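Local coordinates for 3-dehydroquinate dehydratase (Enterococcus faecalis, PDB 4PH6), which catalyses the cis-dehydration of 3-dehydroquinate to 3-dehydroshikimate through an imine intermediate, the third step of the chorismate pathway, at residues E31-E36 and C65-Q70; L116-F121 and L125-L130. All coordinates share one frame; numbering follows the deposited sequence.

Contact 1 (E31-E36 and C65-Q70); sequences EDILAE and CNLSQQ
Leu-34 and Leu-67 meet by their methyl ends. CD2 of Leu-34 lies 3.7 Å from CD1 of Leu-67, and the two side chains pass at a slant. The same CD2 also reaches the other helix one turn further on, where it sits 3.7 Å from CB of Gln-70. One methyl of Leu-34 therefore touches both Leu-67 and Gln-70. Gln-70 gives only the base of its side chain to this packing. Ile-33 adds a looser touch on the other branch of Leu-67, with its CD1 4.3 Å from Leu-67 CD2. Leu-67 thus offers one methyl to each of two consecutive residues. Its CG stands anti to the backbone N (chi1 -176°), which carries the branched end over to residues 31-36. Only carbon atoms touch across the contact, which is modest, burying 181 Å². Behind it, Trp-50 of strand 47-51 and Tyr-55 touch both Ile-33 and Leu-67. Val-71 extends the packing against Ile-33 and Leu-34. Trp-50 is a predicted 3-dehydroquinate-binding residue, so Ile-33 and Leu-67 would probably stand in the second shell of that site. The segment axes come within 10.4 Å and run roughly parallel, at 28°. This is the packing of successive outer helices around a (beta/alpha)8 barrel, here helices 30-40 and 61-73.

Contact 2 (L116-F121 and L125-L130); sequences LDIELF and LAADTL
Ile-118 overlaps the end of Leu-130, its CD1 resting 3.6 Å from Leu-130 CD2. The two side chains lie at a slant to each other. The second branch of Ile-118 is used as well: its CG2 lies 4.0 Å from CB of Ala-127, one turn earlier in the helix. With CG1 anti to the carbonyl carbon (chi1 -59°), the two branches divide between these two helix residues. Leu-116, two residues back on the same side of the strand, makes a wider contact through its CD2, 4.2 Å from Leu-130 CD2. The pieces belong to the beta-alpha-beta unit of strand 115-119, helix 124-136 and strand 140-147 in the (beta/alpha)8 barrel. Here the helix folds back along the outside of its own strand, and the segment axes run nearly antiparallel, 162° apart and 9.9 Å at closest approach. All four touching residues are buried. Tyr-104 of helix 97-110 packs on Leu-116 and Leu-130, and Phe-101 of that helix on Ala-127. Glu-119 starts out away from the helix. It and Asp-117 both form salt bridges to Arg-85, a predicted 3-dehydroquinate-binding residue.

In the fold
From the N terminus, the chain leaves barrel strand 20-25 and enters helix 30-40. It then passes through strand 47-51 to helix 61-73, where contact 1 closes its loop across 28 intervening residues. Strand 80-83 and helix 97-110 follow before contact 2 opens on strand 115-119. Contact 2 closes almost at once, with three residues between its segments. The two loops are in series; they neither nest nor cross. Contact 1 ties two outer helices to each other, whereas contact 2 ties a barrel strand to the helix that follows it. Their centres are 24 Å apart and their nearest atoms about 10 Å. Helix 97-110 bridges the gap, touching helix 61-73 and both segments of contact 2.

Contact 1 (E31-E36 and C65-Q70)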
loop_
_atom_site.group_PDB
_atom_site.type_symbol
_atom_site.label_atom_id
_atom_site.label_comp_id
_atom_site.label_asym_id
_atom_site.label_seq_id
_atom_site.Cartn_x
_atom_site.Cartn_y
_atom_site.Cartn_z
ATOM N N GLU A 31 32.843 -5.144 -16.768
ATOM C CA GLU A 31 33.452 -5.579 -15.518
ATOM C C GLU A 31 32.533 -5.397 -14.315
ATOM O O GLU A 31 32.458 -6.260 -13.442
ATOM C CB GLU A 31 34.753 -4.819 -15.305
ATOM C CG GLU A 31 35.471 -5.169 -14.030
ATOM C CD GLU A 31 36.802 -4.476 -13.932
ATOM O OE1 GLU A 31 36.817 -3.261 -13.630
ATOM O OE2 GLU A 31 37.828 -5.149 -14.165
ATOM N N ASP A 32 31.837 -4.268 -14.275
ATOM C CA ASP A 32 30.883 -4.009 -13.207
ATOM C C ASP A 32 29.591 -4.806 -13.399
ATOM O O ASP A 32 28.924 -5.150 -12.427
ATOM C CB ASP A 32 30.574 -2.518 -13.119
ATOM C CG ASP A 32 31.680 -1.749 -12.453
ATOM O OD1 ASP A 32 31.841 -0.549 -12.752
ATOM O OD2 ASP A 32 32.400 -2.347 -11.634
ATOM N N ILE A 33 29.247 -5.102 -14.648
ATOM C CA ILE A 33 28.056 -5.901 -14.929
ATOM C C ILE A 33 28.254 -7.334 -14.426
ATOM O O ILE A 33 27.359 -7.906 -13.804
ATOM C CB ILE A 33 27.702 -5.884 -16.440
ATOM C CG1 ILE A 33 27.015 -4.566 -16.808
ATOM C CG2 ILE A 33 26.797 -7.049 -16.806
ATOM C CD1 ILE A 33 26.845 -4.344 -18.304
ATOM N N LEU A 34 29.434 -7.896 -14.662
ATOM C CA LEU A 34 29.754 -9.225 -14.144
ATOM C C LEU A 34 29.809 -9.242 -12.613
ATOM O O LEU A 34 29.303 -10.178 -11.991
ATOM C CB LEU A 34 31.086 -9.731 -14.719
ATOM C CG LEU A 34 31.059 -10.021 -16.224
ATOM C CD1 LEU A 34 32.375 -10.619 -16.721
ATOM C CD2 LEU A 34 29.875 -10.906 -16.566
ATOM N N ALA A 35 30.413 -8.219 -12.008
ATOM C CA ALA A 35 30.486 -8.166 -10.552
ATOM C C ALA A 35 29.089 -8.185 -9.933
ATOM O O ALA A 35 28.822 -8.967 -9.010
ATOM C CB ALA A 35 31.268 -6.933 -10.085
ATOM N N GLU A 36 28.201 -7.348 -10.460
ATOM C CA GLU A 36 26.848 -7.232 -9.928
ATOM C C GLU A 36 26.032 -8.508 -10.185
ATOM O O GLU A 36 25.100 -8.822 -9.448
ATOM C CB GLU A 36 26.146 -6.007 -10.518
ATOM C CG GLU A 36 26.791 -4.693 -10.119
ATOM C CD GLU A 36 25.946 -3.478 -10.462
ATOM O OE1 GLU A 36 24.773 -3.646 -10.867
ATOM O OE2 GLU A 36 26.455 -2.342 -10.320
ATOM N N CYS A 65 26.131 -10.601 -26.807
ATOM C CA CYS A 65 25.790 -12.024 -26.706
ATOM C C CYS A 65 26.760 -12.762 -25.783
ATOM O O CYS A 65 26.340 -13.545 -24.934
ATOM C CB CYS A 65 25.774 -12.690 -28.090
ATOM S SG CYS A 65 24.388 -12.177 -29.131
ATOM N N ASN A 66 28.052 -12.496 -25.956
ATOM C CA ASN A 66 29.099 -13.135 -25.157
ATOM C C ASN A 66 29.019 -12.715 -23.707
ATOM O O ASN A 66 29.093 -13.537 -22.791
ATOM C CB ASN A 66 30.483 -12.798 -25.702
ATOM C CG ASN A 66 31.596 -13.352 -24.829
ATOM O OD1 ASN A 66 31.955 -14.527 -24.936
ATOM N ND2 ASN A 66 32.143 -12.511 -23.950
ATOM N N LEU A 67 28.874 -11.416 -23.504
ATOM C CA LEU A 67 28.713 -10.899 -22.168
ATOM C C LEU A 67 27.491 -11.540 -21.514
ATOM O O LEU A 67 27.513 -11.835 -20.315
ATOM C CB LEU A 67 28.594 -9.376 -22.192
ATOM C CG LEU A 67 28.522 -8.731 -20.810
ATOM C CD1 LEU A 67 29.581 -9.301 -19.902
ATOM C CD2 LEU A 67 28.644 -7.203 -20.910
ATOM N N SER A 68 26.439 -11.779 -22.294
ATOM C CA SER A 68 25.223 -12.366 -21.730
ATOM C C SER A 68 25.509 -13.782 -21.220
ATOM O O SER A 68 24.930 -14.217 -20.225
ATOM C CB SER A 68 24.084 -12.380 -22.745
ATOM O OG SER A 68 24.316 -13.319 -23.777
ATOM N N GLN A 69 26.425 -14.477 -21.891
ATOM C CA GLN A 69 26.842 -15.813 -21.476
ATOM C C GLN A 69 27.556 -15.800 -20.122
ATOM O O GLN A 69 27.247 -16.597 -19.235
ATOM C CB GLN A 69 27.746 -16.439 -22.540
ATOM C CG GLN A 69 26.991 -17.241 -23.576
ATOM C CD GLN A 69 26.223 -18.410 -22.960
ATOM O OE1 GLN A 69 26.632 -18.981 -21.941
ATOM N NE2 GLN A 69 25.119 -18.783 -23.591
ATOM N N GLN A 70 28.494 -14.870 -19.970
ATOM C CA GLN A 70 29.243 -14.693 -18.732
ATOM C C GLN A 70 28.381 -14.226 -17.548
ATOM O O GLN A 70 28.650 -14.575 -16.391
ATOM C CB GLN A 70 30.371 -13.709 -18.988
ATOM C CG GLN A 70 31.299 -14.182 -20.096
ATOM C CD GLN A 70 32.257 -13.115 -20.554
ATOM O OE1 GLN A 70 31.883 -11.957 -20.712
ATOM N NE2 GLN A 70 33.512 -13.501 -20.767
#

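Contact 2 (L116-F121 and L125-L130)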
loop_
_atom_site.group_PDB
_atom_site.type_symbol
_atom_site.label_atom_id
_atom_site.label_comp_id
_atom_site.label_asym_id
_atom_site.label_seq_id
_atom_site.Cartn_x
_atom_site.Cartn_y
_atom_site.Cartn_z
ATOM N N LEU A 116 12.609 -12.375 -22.425
ATOM C CA LEU A 116 12.933 -11.265 -23.308
ATOM C C LEU A 116 11.866 -10.190 -23.183
ATOM O O LEU A 116 10.667 -10.466 -23.314
ATOM C CB LEU A 116 13.062 -11.740 -24.772
ATOM C CG LEU A 116 13.424 -10.725 -25.867
ATOM C CD1 LEU A 116 14.655 -9.896 -25.494
ATOM C CD2 LEU A 116 13.616 -11.418 -27.231
ATOM N N ASP A 117 12.323 -8.973 -22.910
ATOM C CA ASP A 117 11.476 -7.802 -22.833
ATOM C C ASP A 117 11.275 -7.177 -24.228
ATOM O O ASP A 117 12.238 -6.821 -24.907
ATOM C CB ASP A 117 12.092 -6.773 -21.866
ATOM C CG ASP A 117 11.271 -5.491 -21.759
ATOM O OD1 ASP A 117 11.234 -4.736 -22.750
ATOM O OD2 ASP A 117 10.708 -5.210 -20.675
ATOM N N ILE A 118 10.017 -7.034 -24.637
ATOM C CA ILE A 118 9.681 -6.408 -25.908
ATOM C C ILE A 118 8.564 -5.383 -25.701
ATOM O O ILE A 118 7.507 -5.698 -25.171
ATOM C CB ILE A 118 9.236 -7.437 -26.956
ATOM C CG1 ILE A 118 10.346 -8.465 -27.196
ATOM C CG2 ILE A 118 8.829 -6.740 -28.277
ATOM C CD1 ILE A 118 9.957 -9.577 -28.137
ATOM N N GLU A 119 8.809 -4.149 -26.108
ATOM C CA GLU A 119 7.814 -3.106 -25.929
ATOM C C GLU A 119 6.618 -3.306 -26.860
ATOM O O GLU A 119 6.774 -3.489 -28.067
ATOM C CB GLU A 119 8.458 -1.742 -26.126
ATOM C CG GLU A 119 9.510 -1.484 -25.069
ATOM C CD GLU A 119 10.251 -0.181 -25.240
ATOM O OE1 GLU A 119 9.993 0.555 -26.218
ATOM O OE2 GLU A 119 11.117 0.100 -24.386
ATOM N N LEU A 120 5.430 -3.301 -26.259
ATOM C CA LEU A 120 4.169 -3.419 -26.979
ATOM C C LEU A 120 4.136 -2.561 -28.240
ATOM O O LEU A 120 3.666 -3.010 -29.283
ATOM C CB LEU A 120 2.997 -3.037 -26.059
ATOM C CG LEU A 120 1.600 -2.832 -26.669
ATOM C CD1 LEU A 120 1.019 -4.141 -27.223
ATOM C CD2 LEU A 120 0.630 -2.194 -25.668
ATOM N N PHE A 121 4.618 -1.330 -28.144
ATOM C CA PHE A 121 4.482 -0.328 -29.196
ATOM C C PHE A 121 5.545 -0.348 -30.305
ATOM O O PHE A 121 5.449 0.371 -31.212
ATOM C CB PHE A 121 4.324 1.104 -28.650
ATOM C CG PHE A 121 3.027 1.342 -27.950
ATOM C CD1 PHE A 121 2.996 1.915 -26.737
ATOM C CD2 PHE A 121 1.863 0.949 -28.491
ATOM C CE1 PHE A 121 1.826 2.112 -26.071
ATOM C CE2 PHE A 121 0.681 1.132 -27.820
ATOM C CZ PHE A 121 0.659 1.720 -26.609
ATOM N N LEU A 125 5.037 -6.137 -36.597
ATOM C CA LEU A 125 5.358 -7.147 -37.567
ATOM C C LEU A 125 6.746 -7.650 -37.294
ATOM O O LEU A 125 6.954 -8.806 -37.249
ATOM C CB LEU A 125 5.242 -6.575 -38.966
ATOM C CG LEU A 125 5.741 -7.361 -40.181
ATOM C CD1 LEU A 125 7.183 -7.805 -40.128
ATOM C CD2 LEU A 125 4.865 -8.561 -40.416
ATOM N N ALA A 126 7.676 -6.761 -37.050
ATOM C CA ALA A 126 9.014 -7.157 -36.650
ATOM C C ALA A 126 8.994 -7.844 -35.299
ATOM O O ALA A 126 9.656 -8.773 -35.121
ATOM C CB ALA A 126 9.970 -5.991 -36.609
ATOM N N ALA A 127 8.216 -7.324 -34.383
ATOM C CA ALA A 127 8.197 -7.855 -33.028
ATOM C C ALA A 127 7.564 -9.240 -33.005
ATOM O O ALA A 127 8.051 -10.126 -32.311
ATOM C CB ALA A 127 7.461 -6.898 -32.069
ATOM N N ASP A 128 6.488 -9.432 -33.766
ATOM C CA ASP A 128 5.838 -10.736 -33.791
ATOM C C ASP A 128 6.791 -11.813 -34.316
ATOM O O ASP A 128 6.879 -12.909 -33.753
ATOM C CB ASP A 128 4.561 -10.689 -34.635
ATOM C CG ASP A 128 3.414 -10.014 -33.906
ATOM O OD1 ASP A 128 3.574 -9.719 -32.699
ATOM O OD2 ASP A 128 2.352 -9.796 -34.525
ATOM N N THR A 129 7.511 -11.492 -35.383
ATOM C CA THR A 129 8.454 -12.439 -35.958
ATOM C C THR A 129 9.516 -12.796 -34.929
ATOM O O THR A 129 9.906 -13.954 -34.816
ATOM C CB THR A 129 9.124 -11.877 -37.231
ATOM O OG1 THR A 129 8.111 -11.504 -38.168
ATOM C CG2 THR A 129 10.053 -12.908 -37.861
ATOM N N LEU A 130 9.968 -11.792 -34.180
ATOM C CA LEU A 130 10.936 -11.976 -33.107
ATOM C C LEU A 130 10.385 -12.855 -31.972
ATOM O O LEU A 130 11.073 -13.748 -31.464
ATOM C CB LEU A 130 11.365 -10.621 -32.552
ATOM C CG LEU A 130 12.254 -10.688 -31.310
ATOM C CD1 LEU A 130 13.598 -11.360 -31.647
ATOM C CD2 LEU A 130 12.460 -9.294 -30.712
#